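Local coordinates for transaminase (Arthrobacter sp., PDB 5G2Q), which probably transfers amino groups between amine donors and carbonyl acceptors, as a pyridoxal-phosphate-dependent class-III aminotransferase, at residues 82-87 / 329-334; 417-422 / 439-444. All coordinates share one frame; numbering follows the deposited sequence.

How the contacts relate
Following the chain from the N terminus, contact 1 comes first: 82-87, in the loop between helices 69-78 and 92-105, is met by 329-334, just before helix 335-350. The 241 residues between them include the whole seven-stranded mixed sheet. Contact 2 opens only after contact 1 has closed; only 16 residues, the rest of helix 418-426 and strand 431-432 among them, separate its segments, so the two are in series and neither nest nor cross. They lie on opposite sides of the chain's centre, nearest atoms about 24 Å apart. Across the dimer they converge: T330 of one subunit and R442 of the other bind opposite ends of the same cofactor-alanine adduct.

Contact 1. Residues 82-87 / 329-334; sequences YGFVWD and STYAGH. With PDA (2-[(3-hydroxy-2-methyl-5-phosphonooxymethyl-pyridin-4-ylmethyl)-amino]-propionic acid), chain Q.
F84 and T330 meet at the subunit interface, where a loop carrying T330 reaches into the neighbouring active site and holds the cofactor phosphate, as in other fold-type I aminotransferases. The F84 ring is the centre of the contact. Its CZ points at the T330 carbonyl oxygen, F84 CZ to T330 O 3.3 Å, which lies in the ring plane at the edge. With CG swung anti to the backbone N (chi1 173°), the ring also reaches H334, F84 CD1 resting over one face of the imidazole, 3.7 Å from H334 CD2; the two planes are inclined at 51°. F84 CE1 touches the rim of the Y331 ring. Cutting F84 back to an alanine is likely to leave a gap between H334, Y331 and T330, with the T330 carbonyl and the imidazole face deprived of the phenyl ring. Further along, D87 CB packs against the A332 carbonyl, D87 CB to A332 O 3.6 Å, while its carboxylate forms salt bridges to R116 and K94. Residues 331-334 form a type II turn closed by H334 N to Y331 O, 3.0 Å; G333, with positive phi, lets it run close beside the D87 carboxylate. H334 NE2 is hydrogen-bonded to S303 O of the second subunit. T330 OG1 also bonds K298 of the second subunit. In the adduct (PDA, chain Q), one phosphate oxygen is gripped twice, T330 N to OP3 3.0 Å and T330 OG1 to OP3 2.7 Å, so backbone N-H and hydroxyl of a single residue fix the phosphate across the subunit boundary.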
ATOM      1  N   TYR F  82     -31.305 -30.725  -6.408  1.00 77.74           N
ATOM      2  CA  TYR F  82     -29.905 -30.404  -6.058  1.00 75.08           C
ATOM      3  C   TYR F  82     -29.628 -30.640  -4.555  1.00 75.18           C
ATOM      4  O   TYR F  82     -30.563 -30.511  -3.767  1.00 77.97           O
ATOM      5  CB  TYR F  82     -29.603 -28.948  -6.449  1.00 72.55           C
ATOM      6  CG  TYR F  82     -29.954 -28.539  -7.881  1.00 71.36           C
ATOM      7  CD1 TYR F  82     -29.167 -28.915  -8.953  1.00 71.44           C
ATOM      8  CD2 TYR F  82     -31.061 -27.743  -8.146  1.00 70.66           C
ATOM      9  CE1 TYR F  82     -29.490 -28.529 -10.247  1.00 71.19           C
ATOM     10  CE2 TYR F  82     -31.380 -27.349  -9.434  1.00 70.01           C
ATOM     11  CZ  TYR F  82     -30.589 -27.740 -10.474  1.00 69.90           C
ATOM     12  OH  TYR F  82     -30.911 -27.354 -11.745  1.00 69.90           O
ATOM     13  N   GLY F  83     -28.388 -30.951  -4.124  1.00 75.08           N
ATOM     14  CA  GLY F  83     -27.164 -31.026  -4.956  1.00 73.13           C
ATOM     15  C   GLY F  83     -26.520 -29.683  -5.242  1.00 72.59           C
ATOM     16  O   GLY F  83     -26.988 -28.655  -4.755  1.00 71.05           O
ATOM     17  N   PHE F  84     -25.462 -29.690  -6.061  1.00 74.35           N
ATOM     18  CA  PHE F  84     -24.636 -28.494  -6.351  1.00 73.17           C
ATOM     19  C   PHE F  84     -24.031 -28.474  -7.756  1.00 73.99           C
ATOM     20  O   PHE F  84     -23.505 -29.487  -8.226  1.00 75.93           O
ATOM     21  CB  PHE F  84     -23.494 -28.377  -5.330  1.00 72.90           C
ATOM     22  CG  PHE F  84     -22.494 -27.285  -5.643  1.00 72.15           C
ATOM     23  CD1 PHE F  84     -22.821 -25.940  -5.461  1.00 70.79           C
ATOM     24  CD2 PHE F  84     -21.225 -27.597  -6.127  1.00 73.18           C
ATOM     25  CE1 PHE F  84     -21.915 -24.938  -5.753  1.00 68.43           C
ATOM     26  CE2 PHE F  84     -20.312 -26.581  -6.415  1.00 72.39           C
ATOM     27  CZ  PHE F  84     -20.660 -25.260  -6.225  1.00 69.11           C
ATOM     28  N   VAL F  85     -24.100 -27.322  -8.427  1.00 72.61           N
ATOM     29  CA  VAL F  85     -23.199 -27.041  -9.571  1.00 72.79           C
ATOM     30  C   VAL F  85     -22.605 -25.672  -9.410  1.00 69.81           C
ATOM     31  O   VAL F  85     -23.234 -24.781  -8.847  1.00 70.61           O
ATOM     32  CB  VAL F  85     -23.855 -27.108 -10.979  1.00 73.63           C
ATOM     33  CG1 VAL F  85     -24.144 -28.554 -11.367  1.00 75.29           C
ATOM     34  CG2 VAL F  85     -25.090 -26.206 -11.073  1.00 73.25           C
ATOM     35  N   TRP F  86     -21.389 -25.508  -9.900  1.00 69.50           N
ATOM     36  CA  TRP F  86     -20.753 -24.191  -9.866  1.00 67.52           C
ATOM     37  C   TRP F  86     -21.142 -23.311 -11.046  1.00 66.49           C
ATOM     38  O   TRP F  86     -21.820 -23.727 -11.976  1.00 67.79           O
ATOM     39  CB  TRP F  86     -19.235 -24.269  -9.647  1.00 67.32           C
ATOM     40  CG  TRP F  86     -18.372 -24.637 -10.820  1.00 68.42           C
ATOM     41  CD1 TRP F  86     -18.211 -25.877 -11.347  1.00 68.40           C
ATOM     42  CD2 TRP F  86     -17.478 -23.757 -11.570  1.00 68.68           C
ATOM     43  NE1 TRP F  86     -17.295 -25.832 -12.389  1.00 70.13           N
ATOM     44  CE2 TRP F  86     -16.821 -24.561 -12.544  1.00 67.19           C
ATOM     45  CE3 TRP F  86     -17.177 -22.379 -11.508  1.00 66.92           C
ATOM     46  CZ2 TRP F  86     -15.907 -24.046 -13.469  1.00 66.07           C
ATOM     47  CZ3 TRP F  86     -16.256 -21.862 -12.440  1.00 66.21           C
ATOM     48  CH2 TRP F  86     -15.621 -22.716 -13.407  1.00 65.98           C
ATOM     49  N   ASP F  87     -20.728 -22.074 -10.977  1.00 66.57           N
ATOM     50  CA  ASP F  87     -21.188 -21.052 -11.896  1.00 68.96           C
ATOM     51  C   ASP F  87     -20.916 -21.342 -13.405  1.00 68.82           C
ATOM     52  O   ASP F  87     -21.512 -20.715 -14.276  1.00 70.42           O
ATOM     53  CB  ASP F  87     -20.628 -19.695 -11.422  1.00 69.80           C
ATOM     54  CG  ASP F  87     -21.425 -18.521 -11.939  1.00 71.06           C
ATOM     55  OD1 ASP F  87     -22.676 -18.555 -11.911  1.00 71.51           O
ATOM     56  OD2 ASP F  87     -20.787 -17.558 -12.392  1.00 71.73           O
ATOM     57  N   SER F 329     -15.553 -18.277  -7.685  1.00 61.82           N
ATOM     58  CA  SER F 329     -16.042 -18.312  -6.316  1.00 62.70           C
ATOM     59  C   SER F 329     -16.884 -19.555  -6.286  1.00 63.51           C
ATOM     60  O   SER F 329     -17.786 -19.694  -7.116  1.00 66.22           O
ATOM     61  CB  SER F 329     -16.917 -17.099  -6.023  1.00 63.64           C
ATOM     62  OG  SER F 329     -17.745 -17.320  -4.894  1.00 62.61           O
ATOM     63  N   THR F 330     -16.539 -20.486  -5.398  1.00 62.45           N
ATOM     64  CA  THR F 330     -17.102 -21.838  -5.432  1.00 63.48           C
ATOM     65  C   THR F 330     -18.628 -21.780  -5.424  1.00 63.47           C
ATOM     66  O   THR F 330     -19.280 -22.256  -6.347  1.00 63.83           O
ATOM     67  CB  THR F 330     -16.640 -22.676  -4.218  1.00 63.72           C
ATOM     68  OG1 THR F 330     -15.210 -22.733  -4.190  1.00 61.48           O
ATOM     69  CG2 THR F 330     -17.238 -24.114  -4.251  1.00 64.49           C
ATOM     70  N   TYR F 331     -19.162 -21.115  -4.403  1.00 63.14           N
ATOM     71  CA  TYR F 331     -20.586 -21.171  -4.085  1.00 64.85           C
ATOM     72  C   TYR F 331     -21.440 -20.188  -4.847  1.00 63.77           C
ATOM     73  O   TYR F 331     -22.680 -20.195  -4.713  1.00 63.78           O
ATOM     74  CB  TYR F 331     -20.813 -21.014  -2.587  1.00 63.14           C
ATOM     75  CG  TYR F 331     -20.239 -22.136  -1.778  1.00 64.19           C
ATOM     76  CD1 TYR F 331     -20.428 -23.453  -2.164  1.00 66.26           C
ATOM     77  CD2 TYR F 331     -19.506 -21.882  -0.622  1.00 64.58           C
ATOM     78  CE1 TYR F 331     -19.904 -24.488  -1.423  1.00 68.50           C
ATOM     79  CE2 TYR F 331     -18.995 -22.916   0.143  1.00 66.88           C
ATOM     80  CZ  TYR F 331     -19.206 -24.218  -0.268  1.00 68.35           C
ATOM     81  OH  TYR F 331     -18.698 -25.263   0.461  1.00 71.48           O
ATOM     82  N   ALA F 332     -20.781 -19.385  -5.669  1.00 61.92           N
ATOM     83  CA  ALA F 332     -21.464 -18.337  -6.387  1.00 63.76           C
ATOM     84  C   ALA F 332     -22.481 -18.972  -7.343  1.00 64.38           C
ATOM     85  O   ALA F 332     -22.112 -19.802  -8.172  1.00 70.34           O
ATOM     86  CB  ALA F 332     -20.445 -17.426  -7.106  1.00 62.15           C
ATOM     87  N   GLY F 333     -23.760 -18.629  -7.183  1.00 63.64           N
ATOM     88  CA  GLY F 333     -24.815 -19.103  -8.092  1.00 62.70           C
ATOM     89  C   GLY F 333     -25.497 -20.384  -7.635  1.00 63.95           C
ATOM     90  O   GLY F 333     -26.372 -20.948  -8.347  1.00 64.44           O
ATOM     91  N   HIS F 334     -25.089 -20.841  -6.446  1.00 63.01           N
ATOM     92  CA  HIS F 334     -25.593 -22.071  -5.835  1.00 63.75           C
ATOM     93  C   HIS F 334     -27.095 -22.212  -6.129  1.00 63.99           C
ATOM     94  O   HIS F 334     -27.884 -21.351  -5.714  1.00 66.42           O
ATOM     95  CB  HIS F 334     -25.349 -21.977  -4.324  1.00 62.75           C
ATOM     96  CG  HIS F 334     -25.418 -23.288  -3.608  1.00 63.84           C
ATOM     97  ND1 HIS F 334     -26.559 -24.067  -3.579  1.00 67.10           N
ATOM     98  CD2 HIS F 334     -24.505 -23.931  -2.846  1.00 63.40           C
ATOM     99  CE1 HIS F 334     -26.334 -25.144  -2.848  1.00 67.74           C
ATOM    100  NE2 HIS F 334     -25.092 -25.083  -2.395  1.00 66.49           N
TER
HETATM  101  N   PDA Q1000     -10.932 -23.068  -4.875  1.00 73.89           N
HETATM  102  N1  PDA Q1000      -8.601 -21.931  -0.532  1.00 68.25           N
HETATM  103  C2  PDA Q1000      -8.377 -22.955  -1.374  1.00 68.90           C
HETATM  104  C2A PDA Q1000      -7.193 -23.854  -1.167  1.00 65.95           C
HETATM  105  C3  PDA Q1000      -9.332 -23.185  -2.492  1.00 70.51           C
HETATM  106  O3A PDA Q1000      -9.110 -24.206  -3.344  1.00 73.83           O
HETATM  107  C4  PDA Q1000     -10.444 -22.339  -2.649  1.00 72.27           C
HETATM  108  C4A PDA Q1000     -11.392 -22.580  -3.790  1.00 71.90           C
HETATM  109  C5  PDA Q1000     -10.592 -21.272  -1.729  1.00 69.85           C
HETATM  110  C5A PDA Q1000     -11.724 -20.262  -1.780  1.00 68.72           C
HETATM  111  OP4 PDA Q1000     -12.987 -20.831  -1.459  1.00 66.06           O
HETATM  112  P   PDA Q1000     -14.284 -20.186  -2.139  1.00 67.74           P
HETATM  113  OP1 PDA Q1000     -14.397 -18.717  -1.747  1.00 69.31           O
HETATM  114  OP2 PDA Q1000     -15.542 -20.799  -1.573  1.00 69.59           O
HETATM  115  OP3 PDA Q1000     -14.166 -20.324  -3.626  1.00 65.10           O
HETATM  116  C6  PDA Q1000      -9.661 -21.109  -0.690  1.00 69.32           C
HETATM  117  CA  PDA Q1000     -11.743 -23.343  -6.057  1.00 78.12           C
HETATM  118  CB  PDA Q1000     -11.892 -22.074  -6.884  1.00 76.20           C
HETATM  119  C   PDA Q1000     -11.166 -24.441  -6.920  1.00 81.64           C
HETATM  120  O   PDA Q1000     -10.750 -24.155  -8.070  1.00 84.30           O
HETATM  121  OXT PDA Q1000     -11.114 -25.615  -6.473  1.00 83.02           O

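Contact 2. Residues 417-422 / 439-444; sequences IPTQII and NTMRIG. With PDA (2-[(3-hydroxy-2-methyl-5-phosphonooxymethyl-pyridin-4-ylmethyl)-amino]-propionic acid), chain R.
A chi1 of 50° at T419 sends CG2 beside the backbone N, where it meets the strand, and sets OG1 between the backbone N and the carbonyl carbon, from where it bonds M437 O. The methyl rests against the strand backbone, T419 CG2 to T440 O 3.4 Å. Farther along the helix I422 presents its branch methyl to the thioether of M441, I422 CG2 to M441 SD 3.8 Å; the M441 chain bends at chi2 and chi3 to bring the sulfur there, and L461 of helix 451-470 also packs on the M441 side chain. At the start of the helix P418 CG lies 4.0 Å from N439 OD1, while N439 ND2 is hydrogen-bonded to D405 and V402. The joins are van der Waals contacts, methyl and ring carbons on oxygen and sulfur, with no hydrogen bond between helix and strand, whose axes approach to 8.7 Å at 51°. R442, which follows M441 in the strand, works on a different side: its guanidinium meets the carboxylate of the adduct (PDA, chain R) edge-on, R442 NH1 to OXT 2.9 Å (N-H...O 152°) and R442 NH2 to OXT 3.1 Å, with a weak bond from NH2 to O. OXT therefore takes two donors, which is likely to fix the carboxylate's rotation. Helix 418-426 packs on the sheet of strands 378-384, 387-392 and 440-443, and R442 is consistent with the carboxylate-binding arginine of the C-terminal domain in fold-type I aminotransferases.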
ATOM      1  N   ILE F 417     -23.802   3.508  27.333  1.00 68.71           N
ATOM      2  CA  ILE F 417     -24.233   3.662  25.941  1.00 65.66           C
ATOM      3  C   ILE F 417     -25.766   3.731  25.916  1.00 66.80           C
ATOM      4  O   ILE F 417     -26.421   2.726  26.165  1.00 67.76           O
ATOM      5  CB  ILE F 417     -23.701   2.478  25.070  1.00 63.54           C
ATOM      6  CG1 ILE F 417     -22.171   2.587  24.904  1.00 62.74           C
ATOM      7  CG2 ILE F 417     -24.427   2.368  23.725  1.00 60.13           C
ATOM      8  CD1 ILE F 417     -21.486   1.356  24.306  1.00 63.38           C
ATOM      9  N   PRO F 418     -26.352   4.908  25.628  1.00 66.84           N
ATOM     10  CA  PRO F 418     -27.820   5.009  25.670  1.00 68.20           C
ATOM     11  C   PRO F 418     -28.517   3.913  24.877  1.00 67.89           C
ATOM     12  O   PRO F 418     -29.546   3.410  25.318  1.00 67.96           O
ATOM     13  CB  PRO F 418     -28.118   6.369  25.032  1.00 67.72           C
ATOM     14  CG  PRO F 418     -26.795   7.046  24.843  1.00 67.69           C
ATOM     15  CD  PRO F 418     -25.728   6.228  25.501  1.00 67.08           C
ATOM     16  N   THR F 419     -27.949   3.540  23.728  1.00 67.24           N
ATOM     17  CA  THR F 419     -28.570   2.518  22.889  1.00 67.65           C
ATOM     18  C   THR F 419     -28.498   1.134  23.499  1.00 67.43           C
ATOM     19  O   THR F 419     -29.277   0.282  23.134  1.00 70.65           O
ATOM     20  CB  THR F 419     -28.058   2.501  21.436  1.00 66.72           C
ATOM     21  OG1 THR F 419     -26.614   2.486  21.415  1.00 67.66           O
ATOM     22  CG2 THR F 419     -28.580   3.711  20.681  1.00 66.03           C
ATOM     23  N   GLN F 420     -27.574   0.928  24.429  1.00 66.21           N
ATOM     24  CA  GLN F 420     -27.541  -0.292  25.213  1.00 67.87           C
ATOM     25  C   GLN F 420     -28.599  -0.320  26.348  1.00 68.52           C
ATOM     26  O   GLN F 420     -29.233  -1.351  26.600  1.00 69.96           O
ATOM     27  CB  GLN F 420     -26.136  -0.504  25.778  1.00 67.08           C
ATOM     28  CG  GLN F 420     -25.107  -1.016  24.767  1.00 70.45           C
ATOM     29  CD  GLN F 420     -25.488  -2.350  24.129  1.00 68.62           C
ATOM     30  OE1 GLN F 420     -25.834  -3.316  24.812  1.00 69.91           O
ATOM     31  NE2 GLN F 420     -25.426  -2.397  22.813  1.00 66.61           N
ATOM     32  N   ILE F 421     -28.750   0.799  27.060  1.00 68.72           N
ATOM     33  CA  ILE F 421     -29.714   0.924  28.163  1.00 69.65           C
ATOM     34  C   ILE F 421     -31.167   0.751  27.649  1.00 69.96           C
ATOM     35  O   ILE F 421     -31.983   0.029  28.242  1.00 69.77           O
ATOM     36  CB  ILE F 421     -29.522   2.282  28.900  1.00 70.42           C
ATOM     37  CG1 ILE F 421     -28.169   2.329  29.630  1.00 71.59           C
ATOM     38  CG2 ILE F 421     -30.676   2.594  29.851  1.00 72.17           C
ATOM     39  CD1 ILE F 421     -27.981   1.314  30.745  1.00 73.45           C
ATOM     40  N   ILE F 422     -31.458   1.432  26.542  1.00 69.28           N
ATOM     41  CA  ILE F 422     -32.727   1.365  25.834  1.00 70.07           C
ATOM     42  C   ILE F 422     -33.045  -0.080  25.464  1.00 71.22           C
ATOM     43  O   ILE F 422     -34.150  -0.582  25.747  1.00 69.45           O
ATOM     44  CB  ILE F 422     -32.677   2.284  24.580  1.00 69.40           C
ATOM     45  CG1 ILE F 422     -32.878   3.750  24.990  1.00 70.05           C
ATOM     46  CG2 ILE F 422     -33.681   1.864  23.512  1.00 69.04           C
ATOM     47  CD1 ILE F 422     -32.755   4.748  23.862  1.00 69.76           C
ATOM     48  N   ASN F 439     -25.269   6.677  20.126  1.00 60.79           N
ATOM     49  CA  ASN F 439     -26.294   7.701  20.274  1.00 62.62           C
ATOM     50  C   ASN F 439     -27.536   7.567  19.382  1.00 64.50           C
ATOM     51  O   ASN F 439     -28.366   8.464  19.379  1.00 65.62           O
ATOM     52  CB  ASN F 439     -25.688   9.093  20.070  1.00 60.58           C
ATOM     53  CG  ASN F 439     -24.526   9.367  20.990  1.00 60.37           C
ATOM     54  OD1 ASN F 439     -24.612   9.159  22.192  1.00 60.46           O
ATOM     55  ND2 ASN F 439     -23.415   9.866  20.419  1.00 60.75           N
ATOM     56  N   THR F 440     -27.664   6.483  18.620  1.00 65.22           N
ATOM     57  CA  THR F 440     -28.634   6.439  17.530  1.00 65.73           C
ATOM     58  C   THR F 440     -29.262   5.068  17.412  1.00 66.30           C
ATOM     59  O   THR F 440     -28.555   4.093  17.315  1.00 66.90           O
ATOM     60  CB  THR F 440     -27.965   6.727  16.163  1.00 65.09           C
ATOM     61  OG1 THR F 440     -27.069   7.832  16.267  1.00 64.22           O
ATOM     62  CG2 THR F 440     -29.016   7.023  15.083  1.00 65.26           C
ATOM     63  N   MET F 441     -30.589   4.997  17.364  1.00 68.31           N
ATOM     64  CA  MET F 441     -31.278   3.722  17.200  1.00 67.81           C
ATOM     65  C   MET F 441     -31.409   3.398  15.724  1.00 67.26           C
ATOM     66  O   MET F 441     -31.633   4.304  14.937  1.00 64.86           O
ATOM     67  CB  MET F 441     -32.660   3.790  17.817  1.00 71.08           C
ATOM     68  CG  MET F 441     -32.664   4.409  19.188  1.00 73.08           C
ATOM     69  SD  MET F 441     -33.902   3.644  20.218  1.00 79.30           S
ATOM     70  CE  MET F 441     -34.603   2.431  19.098  1.00 79.45           C
ATOM     71  N   ARG F 442     -31.246   2.118  15.373  1.00 66.46           N
ATOM     72  CA  ARG F 442     -31.445   1.605  14.009  1.00 67.93           C
ATOM     73  C   ARG F 442     -32.588   0.587  14.040  1.00 66.81           C
ATOM     74  O   ARG F 442     -32.375  -0.595  14.335  1.00 65.56           O
ATOM     75  CB  ARG F 442     -30.151   0.965  13.462  1.00 66.19           C
ATOM     76  CG  ARG F 442     -30.190   0.465  12.017  1.00 70.98           C
ATOM     77  CD  ARG F 442     -30.051  -1.067  11.885  1.00 75.68           C
ATOM     78  NE  ARG F 442     -28.721  -1.619  12.209  1.00 77.71           N
ATOM     79  CZ  ARG F 442     -28.015  -2.444  11.430  1.00 79.79           C
ATOM     80  NH1 ARG F 442     -28.492  -2.833  10.263  1.00 78.71           N
ATOM     81  NH2 ARG F 442     -26.818  -2.888  11.811  1.00 80.93           N
ATOM     82  N   ILE F 443     -33.787   1.053  13.704  1.00 68.46           N
ATOM     83  CA  ILE F 443     -35.038   0.257  13.831  1.00 68.53           C
ATOM     84  C   ILE F 443     -35.438  -0.366  12.511  1.00 69.11           C
ATOM     85  O   ILE F 443     -35.561   0.321  11.498  1.00 70.65           O
ATOM     86  CB  ILE F 443     -36.218   1.149  14.280  1.00 69.71           C
ATOM     87  CG1 ILE F 443     -35.845   1.952  15.549  1.00 70.29           C
ATOM     88  CG2 ILE F 443     -37.489   0.318  14.447  1.00 69.50           C
ATOM     89  CD1 ILE F 443     -36.914   2.913  16.046  1.00 73.94           C
ATOM     90  N   GLY F 444     -35.648  -1.672  12.518  1.00 70.66           N
ATOM     91  CA  GLY F 444     -36.208  -2.355  11.353  1.00 70.33           C
ATOM     92  C   GLY F 444     -37.043  -3.559  11.748  1.00 70.22           C
ATOM     93  O   GLY F 444     -36.768  -4.212  12.750  1.00 69.20           O
TER
HETATM   94  N   PDA R1000     -24.181  -5.147   7.202  1.00 82.52           N
HETATM   95  N1  PDA R1000     -23.018  -3.371   2.559  1.00 63.25           N
HETATM   96  C2  PDA R1000     -23.896  -2.873   3.438  1.00 61.28           C
HETATM   97  C2A PDA R1000     -24.510  -1.534   3.127  1.00 60.16           C
HETATM   98  C3  PDA R1000     -24.225  -3.661   4.666  1.00 63.16           C
HETATM   99  O3A PDA R1000     -25.143  -3.187   5.564  1.00 64.18           O
HETATM  100  C4  PDA R1000     -23.608  -4.899   4.859  1.00 64.25           C
HETATM  101  C4A PDA R1000     -23.920  -5.700   6.076  1.00 69.45           C
HETATM  102  C5  PDA R1000     -22.689  -5.348   3.888  1.00 63.89           C
HETATM  103  C5A PDA R1000     -21.938  -6.662   3.990  1.00 61.67           C
HETATM  104  OP4 PDA R1000     -22.840  -7.766   3.835  1.00 60.01           O
HETATM  105  P   PDA R1000     -22.527  -9.174   4.555  1.00 62.69           P
HETATM  106  OP1 PDA R1000     -21.199  -9.769   3.999  1.00 61.57           O
HETATM  107  OP2 PDA R1000     -23.625 -10.187   4.227  1.00 61.99           O
HETATM  108  OP3 PDA R1000     -22.419  -8.931   6.029  1.00 62.80           O
HETATM  109  C6  PDA R1000     -22.425  -4.573   2.759  1.00 63.92           C
HETATM  110  CA  PDA R1000     -24.505  -5.888   8.443  1.00 86.68           C
HETATM  111  CB  PDA R1000     -23.296  -6.639   9.004  1.00 89.90           C
HETATM  112  C   PDA R1000     -25.264  -5.153   9.531  1.00 88.76           C
HETATM  113  O   PDA R1000     -24.902  -5.267  10.731  1.00 89.04           O
HETATM  114  OXT PDA R1000     -26.263  -4.459   9.219  1.00 92.11           O